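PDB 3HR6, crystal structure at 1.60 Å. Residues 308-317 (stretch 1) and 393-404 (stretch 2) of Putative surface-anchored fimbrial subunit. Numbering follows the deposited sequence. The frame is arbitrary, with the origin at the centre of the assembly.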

# COMPACT_ATOMS: atom_id res chain seq x y z
N GLN A 308 -13.05 -7.87 20.69
CA GLN A 308 -14.39 -7.51 21.16
C GLN A 308 -14.73 -8.38 22.37
O GLN A 308 -14.57 -9.58 22.32
N ILE A 309 -15.24 -7.76 23.42
CA ILE A 309 -15.62 -8.42 24.67
C ILE A 309 -17.13 -8.39 24.73
O ILE A 309 -17.73 -7.36 24.55
N THR A 310 -17.74 -9.53 24.96
CA THR A 310 -19.21 -9.58 25.18
C THR A 310 -19.51 -10.01 26.60
O THR A 310 -19.11 -11.10 27.03
N ILE A 311 -20.23 -9.17 27.34
CA ILE A 311 -20.61 -9.45 28.71
C ILE A 311 -21.99 -10.08 28.62
O ILE A 311 -22.83 -9.57 27.87
N GLU A 312 -22.19 -11.22 29.29
CA GLU A 312 -23.50 -11.88 29.41
C GLU A 312 -23.85 -11.86 30.88
O GLU A 312 -23.34 -12.69 31.66
N LYS A 313 -24.72 -10.92 31.26
CA LYS A 313 -25.02 -10.65 32.67
C LYS A 313 -26.29 -11.35 33.08
O LYS A 313 -27.27 -11.42 32.33
N SER A 314 -26.28 -11.94 34.28
CA SER A 314 -27.47 -12.52 34.84
C SER A 314 -27.59 -11.98 36.28
O SER A 314 -26.61 -11.41 36.82
N PHE A 315 -28.78 -12.10 36.83
CA PHE A 315 -29.08 -11.72 38.20
C PHE A 315 -29.69 -12.92 38.90
O PHE A 315 -30.77 -13.40 38.56
N ASP A 316 -28.96 -13.42 39.89
CA ASP A 316 -29.22 -14.72 40.50
C ASP A 316 -29.71 -15.74 39.48
O ASP A 316 -30.73 -16.38 39.66
N GLY A 317 -28.96 -15.85 38.38
CA GLY A 317 -29.21 -16.91 37.40
C GLY A 317 -30.24 -16.56 36.35
O GLY A 317 -30.42 -17.32 35.40
N CYS A 393 -9.37 -6.07 32.16
CA CYS A 393 -10.30 -6.48 33.21
C CYS A 393 -11.47 -5.56 33.27
O CYS A 393 -11.41 -4.43 32.85
N LEU A 394 -12.58 -6.06 33.80
CA LEU A 394 -13.78 -5.26 33.91
C LEU A 394 -14.04 -4.93 35.37
O LEU A 394 -13.90 -5.79 36.24
N VAL A 395 -14.43 -3.69 35.61
CA VAL A 395 -14.84 -3.27 36.96
C VAL A 395 -16.31 -2.93 36.89
O VAL A 395 -16.76 -2.09 36.09
N GLU A 396 -17.09 -3.57 37.77
CA GLU A 396 -18.50 -3.28 37.88
C GLU A 396 -18.70 -2.04 38.73
O GLU A 396 -18.38 -2.05 39.93
N THR A 397 -19.22 -0.97 38.13
CA THR A 397 -19.39 0.31 38.84
C THR A 397 -20.81 0.54 39.36
O THR A 397 -21.01 1.38 40.23
N ALA A 398 -21.78 -0.21 38.84
CA ALA A 398 -23.14 -0.14 39.31
C ALA A 398 -23.81 -1.48 39.05
O ALA A 398 -23.39 -2.25 38.16
N THR A 399 -24.81 -1.77 39.86
CA THR A 399 -25.60 -2.96 39.69
C THR A 399 -27.07 -2.67 40.01
O THR A 399 -27.47 -1.52 40.11
N ALA A 400 -27.87 -3.72 40.11
CA ALA A 400 -29.30 -3.57 40.31
C ALA A 400 -29.61 -3.34 41.79
O ALA A 400 -28.77 -3.63 42.64
N SER A 401 -30.81 -2.84 42.08
CA SER A 401 -31.30 -2.66 43.47
C SER A 401 -31.16 -3.93 44.27
O SER A 401 -31.72 -4.97 43.89
N GLY A 402 -30.48 -3.86 45.41
CA GLY A 402 -30.40 -5.00 46.32
C GLY A 402 -29.39 -6.08 45.99
O GLY A 402 -29.34 -7.11 46.68
N TYR A 403 -28.58 -5.84 44.96
CA TYR A 403 -27.48 -6.71 44.58
C TYR A 403 -26.16 -6.15 45.10
O TYR A 403 -26.06 -4.95 45.35
N GLU A 404 -25.18 -7.04 45.25
CA GLU A 404 -23.84 -6.71 45.73
C GLU A 404 -22.91 -6.47 44.54
O GLU A 404 -22.81 -7.31 43.64

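Strands 308-315 and 393-398 run in broadly the same direction, their axes 38° apart and no closer than 10.6 Å, so the space between them is bridged by side chains rather than by backbone. At the start of stretch 2, Cys393 turns its CA-to-CB bond away from stretch 1 and is bonded covalently to a group elsewhere in the structure. Leu394 points toward stretch 1 as an m,t rotamer, and its CD1 lies 3.8 Å from CG1 of Ile311 and 4.5 Å from CG2 of Ile309. Both isoleucines also point inward with chi1 m and chi2 t, and three branched aliphatic chains suit this buried, apolar place.

Val395 is out of reach, as the alternation of a strand predicts, and Glu396 points inward again. Its extended t,t chain brings OE2 to 3.3 Å from CE of Lys313. Both residues are buried, but the lysine is no free amine: it is bonded covalently to a group elsewhere in the structure, while its NZ donates a 3.1 Å hydrogen bond to O of Ser314.

Thr397 and Ala398 do not reach stretch 1. Beyond the strand, Thr399 (chi1 t) sets OG1 3.6 Å from CE1 of Phe315, near the plane of the ring; this hydroxyl finds its hydrogen bond elsewhere in the structure. The small methyl CB of Ala400 approaches the same CE1 at 3.6 Å. Ala400 also opens a type II turn, closed by a 3.2 Å hydrogen bond from Tyr403 N to Ala400 O. Gly402, at phi 81°, suits a backbone where a CB would jam against the preceding carbonyl.

The turn ends at Tyr403, whose CA-to-CB bond points toward stretch 1 and whose chi1 is m. Its ring face receives the edge of Phe315, also m, with centroids 5.0 Å apart and planes at 78°. Asp316 OD2 lies 3.1 Å from Tyr403 CE1.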

# COMPACT_ATOMS: atom_id res chain seq x y z
CB GLN A 308 -15.38 -7.82 20.05
CG GLN A 308 -16.81 -7.63 20.40
CD GLN A 308 -17.69 -7.77 19.18
OE1 GLN A 308 -18.00 -6.75 18.54
NE2 GLN A 308 -18.09 -9.00 18.85
CB ILE A 309 -15.03 -7.70 25.88
CG1 ILE A 309 -13.51 -7.84 25.89
CG2 ILE A 309 -15.58 -8.29 27.17
CD1 ILE A 309 -12.84 -6.87 26.83
CB THR A 310 -19.96 -10.47 24.17
OG1 THR A 310 -19.72 -9.98 22.84
CG2 THR A 310 -21.45 -10.44 24.42
CB ILE A 311 -20.66 -8.14 29.59
CG1 ILE A 311 -19.29 -7.47 29.69
CG2 ILE A 311 -21.17 -8.44 31.02
CD1 ILE A 311 -19.32 -6.11 30.40
CB GLU A 312 -23.45 -13.30 28.88
CG GLU A 312 -23.13 -13.33 27.44
CD GLU A 312 -23.33 -14.65 26.76
OE1 GLU A 312 -23.68 -15.66 27.41
OE2 GLU A 312 -23.12 -14.65 25.53
CB LYS A 313 -25.20 -9.14 32.89
CG LYS A 313 -25.32 -8.72 34.35
CD LYS A 313 -23.98 -8.71 35.02
CE LYS A 313 -24.06 -8.16 36.43
NZ LYS A 313 -24.91 -8.89 37.41
CB SER A 314 -27.40 -14.05 34.81
OG SER A 314 -26.22 -14.51 35.44
CB PHE A 315 -29.97 -10.48 38.26
CG PHE A 315 -29.28 -9.24 37.82
CD1 PHE A 315 -28.64 -8.41 38.73
CD2 PHE A 315 -29.22 -8.90 36.48
CE1 PHE A 315 -27.95 -7.25 38.31
CE2 PHE A 315 -28.59 -7.75 36.07
CZ PHE A 315 -27.92 -6.92 36.98
CB ASP A 316 -30.16 -14.60 41.71
CG ASP A 316 -29.47 -13.96 42.90
OD1 ASP A 316 -28.47 -14.52 43.40
OD2 ASP A 316 -29.91 -12.87 43.31
CB CYS A 393 -9.61 -6.60 34.56
SG CYS A 393 -8.70 -5.06 34.96
CB LEU A 394 -14.96 -6.06 33.38
CG LEU A 394 -14.99 -6.33 31.87
CD1 LEU A 394 -16.02 -7.50 31.55
CD2 LEU A 394 -15.31 -5.04 31.09
CB VAL A 395 -14.04 -2.03 37.44
CG1 VAL A 395 -14.68 -1.44 38.74
CG2 VAL A 395 -12.58 -2.38 37.65
CB GLU A 396 -19.26 -4.44 38.51
CG GLU A 396 -20.75 -4.23 38.44
CD GLU A 396 -21.53 -5.42 38.90
OE1 GLU A 396 -21.30 -5.90 40.03
OE2 GLU A 396 -22.41 -5.82 38.14
CB THR A 397 -19.01 1.50 37.96
OG1 THR A 397 -19.84 1.54 36.80
CG2 THR A 397 -17.53 1.50 37.58
CB ALA A 398 -23.89 1.01 38.65
CB THR A 399 -25.00 -4.07 40.53
OG1 THR A 399 -25.59 -5.32 40.18
CG2 THR A 399 -25.18 -3.75 42.04
CB ALA A 400 -30.03 -4.78 39.79
CB SER A 401 -32.78 -2.27 43.47
OG SER A 401 -32.91 -0.88 43.24
CB TYR A 403 -27.42 -6.87 43.04
CG TYR A 403 -28.51 -7.81 42.57
CD1 TYR A 403 -28.25 -9.17 42.43
CD2 TYR A 403 -29.78 -7.37 42.37
CE1 TYR A 403 -29.26 -10.06 42.07
CE2 TYR A 403 -30.80 -8.25 42.01
CZ TYR A 403 -30.53 -9.59 41.87
OH TYR A 403 -31.56 -10.46 41.49
CB GLU A 404 -23.22 -7.85 46.55
CG GLU A 404 -24.09 -8.44 47.64
CD GLU A 404 -24.29 -7.51 48.81
OE1 GLU A 404 -23.57 -6.50 48.91
OE2 GLU A 404 -25.18 -7.81 49.64